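Local coordinates for protein pyrethroid hydrolase (Sphingobium faniae, PDB 5Y5R) that hydrolyses the ester bond of pyrethroid insecticides such as cypermethrin and permethrin, releasing an alcohol and a cyclopropanecarboxylic acid, at residues R29-H34 / D246-P251. Numbering follows the deposited sequence.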
loop_
_atom_site.group_PDB
_atom_site.type_symbol
_atom_site.label_atom_id
_atom_site.label_comp_id
_atom_site.label_asym_id
_atom_site.label_seq_id
_atom_site.Cartn_x
_atom_site.Cartn_y
_atom_site.Cartn_z
ATOM N N ARG A 29 0.028 17.981 -11.691
ATOM C CA ARG A 29 -1.307 18.359 -11.239
ATOM C C ARG A 29 -1.269 19.364 -10.097
ATOM O O ARG A 29 -2.317 19.668 -9.498
ATOM C CB ARG A 29 -2.085 17.112 -10.797
ATOM C CG ARG A 29 -2.585 16.235 -11.908
ATOM C CD ARG A 29 -3.802 16.909 -12.516
ATOM N NE ARG A 29 -4.755 15.951 -13.063
ATOM C CZ ARG A 29 -5.964 15.732 -12.554
ATOM N NH1 ARG A 29 -6.757 14.852 -13.126
ATOM N NH2 ARG A 29 -6.381 16.398 -11.479
ATOM N N GLY A 30 -0.085 19.882 -9.783
ATOM C CA GLY A 30 0.042 20.905 -8.783
ATOM C C GLY A 30 0.132 20.388 -7.380
ATOM O O GLY A 30 -0.111 21.149 -6.436
ATOM N N TYR A 31 0.560 19.141 -7.194
ATOM C CA TYR A 31 0.651 18.582 -5.860
ATOM C C TYR A 31 2.105 18.394 -5.472
ATOM O O TYR A 31 2.971 18.110 -6.305
ATOM C CB TYR A 31 -0.070 17.238 -5.772
ATOM C CG TYR A 31 -1.557 17.352 -5.860
ATOM C CD1 TYR A 31 -2.279 17.756 -4.759
ATOM C CD2 TYR A 31 -2.244 17.064 -7.031
ATOM C CE1 TYR A 31 -3.647 17.865 -4.806
ATOM C CE2 TYR A 31 -3.631 17.180 -7.096
ATOM C CZ TYR A 31 -4.317 17.583 -5.970
ATOM O OH TYR A 31 -5.677 17.717 -5.962
ATOM N N ARG A 32 2.366 18.581 -4.194
ATOM C CA ARG A 32 3.619 18.137 -3.631
ATOM C C ARG A 32 3.497 16.650 -3.340
ATOM O O ARG A 32 2.515 16.211 -2.739
ATOM C CB ARG A 32 3.952 18.928 -2.372
ATOM C CG ARG A 32 5.283 18.519 -1.808
ATOM C CD ARG A 32 6.012 19.681 -1.249
ATOM N NE ARG A 32 6.459 19.423 0.114
ATOM C CZ ARG A 32 7.239 20.250 0.798
ATOM N NH1 ARG A 32 7.664 21.369 0.237
ATOM N NH2 ARG A 32 7.592 19.965 2.039
ATOM N N VAL A 33 4.461 15.871 -3.794
ATOM C CA VAL A 33 4.324 14.422 -3.783
ATOM C C VAL A 33 5.476 13.817 -2.991
ATOM O O VAL A 33 6.628 14.240 -3.128
ATOM C CB VAL A 33 4.257 13.866 -5.216
ATOM C CG1 VAL A 33 4.044 12.370 -5.197
ATOM C CG2 VAL A 33 3.127 14.559 -5.974
ATOM N N HIS A 34 5.150 12.846 -2.140
ATOM C CA HIS A 34 6.105 12.163 -1.284
ATOM C C HIS A 34 5.994 10.660 -1.537
ATOM O O HIS A 34 4.908 10.157 -1.861
ATOM C CB HIS A 34 5.825 12.482 0.192
ATOM C CG HIS A 34 5.719 13.946 0.514
ATOM N ND1 HIS A 34 6.792 14.698 0.952
ATOM C CD2 HIS A 34 4.666 14.800 0.460
ATOM C CE1 HIS A 34 6.401 15.943 1.163
ATOM N NE2 HIS A 34 5.118 16.034 0.866
ATOM N N ASP A 246 -7.694 13.127 -9.609
ATOM C CA ASP A 246 -9.135 13.418 -9.573
ATOM C C ASP A 246 -9.709 13.216 -8.174
ATOM O O ASP A 246 -10.614 13.944 -7.760
ATOM C CB ASP A 246 -9.881 12.559 -10.587
ATOM C CG ASP A 246 -9.442 12.846 -11.994
ATOM O OD1 ASP A 246 -8.793 13.897 -12.171
ATOM O OD2 ASP A 246 -9.702 12.034 -12.912
ATOM N N PHE A 247 -9.234 12.190 -7.449
ATOM C CA PHE A 247 -9.635 12.007 -6.059
ATOM C C PHE A 247 -9.111 13.137 -5.184
ATOM O O PHE A 247 -9.849 13.697 -4.371
ATOM C CB PHE A 247 -9.148 10.639 -5.547
ATOM C CG PHE A 247 -9.570 10.318 -4.125
ATOM C CD1 PHE A 247 -10.903 10.092 -3.816
ATOM C CD2 PHE A 247 -8.623 10.186 -3.113
ATOM C CE1 PHE A 247 -11.295 9.792 -2.510
ATOM C CE2 PHE A 247 -9.000 9.876 -1.815
ATOM C CZ PHE A 247 -10.344 9.681 -1.512
ATOM N N ALA A 248 -7.832 13.481 -5.327
ATOM C CA ALA A 248 -7.270 14.524 -4.478
ATOM C C ALA A 248 -7.985 15.849 -4.687
ATOM O O ALA A 248 -8.167 16.610 -3.727
ATOM C CB ALA A 248 -5.786 14.685 -4.763
ATOM N N ASP A 249 -8.440 16.109 -5.924
ATOM C CA ASP A 249 -9.100 17.378 -6.260
ATOM C C ASP A 249 -10.392 17.578 -5.479
ATOM O O ASP A 249 -10.798 18.723 -5.229
ATOM C CB ASP A 249 -9.421 17.441 -7.754
ATOM C CG ASP A 249 -8.190 17.654 -8.643
ATOM O OD1 ASP A 249 -7.040 17.844 -8.151
ATOM O OD2 ASP A 249 -8.400 17.578 -9.878
ATOM N N ALA A 250 -11.087 16.491 -5.154
ATOM C CA ALA A 250 -12.332 16.558 -4.398
ATOM C C ALA A 250 -12.661 15.178 -3.858
ATOM O O ALA A 250 -13.508 14.488 -4.432
ATOM C CB ALA A 250 -13.492 17.038 -5.269
ATOM N N PRO A 251 -12.043 14.741 -2.762
ATOM C CA PRO A 251 -12.255 13.344 -2.343
ATOM C C PRO A 251 -13.666 13.123 -1.837
ATOM O O PRO A 251 -14.224 12.031 -2.006
ATOM C CB PRO A 251 -11.193 13.136 -1.247
ATOM C CG PRO A 251 -10.921 14.500 -0.730
ATOM C CD PRO A 251 -11.072 15.446 -1.909
#
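The loop at R29–Y31, leading from helix 23-28 into strand 32-34, faces the C-terminal end of helix 237-249; the closest CA atoms, those of Y31 and A248, are 9.0 Å apart, and no backbone-to-backbone hydrogen bond joins the segments, the side chains of R29 and Y31 reaching over to the helix. In this alpha/beta-hydrolase fold the contact ties the entry to an outermost strand of the parallel sheet to the last helix, away from the catalytic residues. G30, at positive phi (85°), turns the chain between the two side chains that reach across. R29, bent at chi2 (-77°), extends its guanidinium between two acids one helical turn apart: NH1 meets D246 OD1 at a very short 2.4 Å, whereas NH2 makes a weak, bent hydrogen bond of 2.8 Å to D249 OD2. This salt-bridge network uses both terminal nitrogens. Y31, also touching V3 and I6 of strand 3-9, packs against A248, with CZ 3.5 Å from A248 CB, and its OH donates to the anti lone pair of D249 OD1 over 2.6 Å. An alanine in place of Y31 would remove ring and hydroxyl, and would probably loosen the packing on A248 and leave D249 less firmly oriented toward R29. D249 is held by both oxygens, OD1 by Y31 OH and OD2 more loosely by R29 NH2, its carboxylate plane 22° from the tyrosine ring.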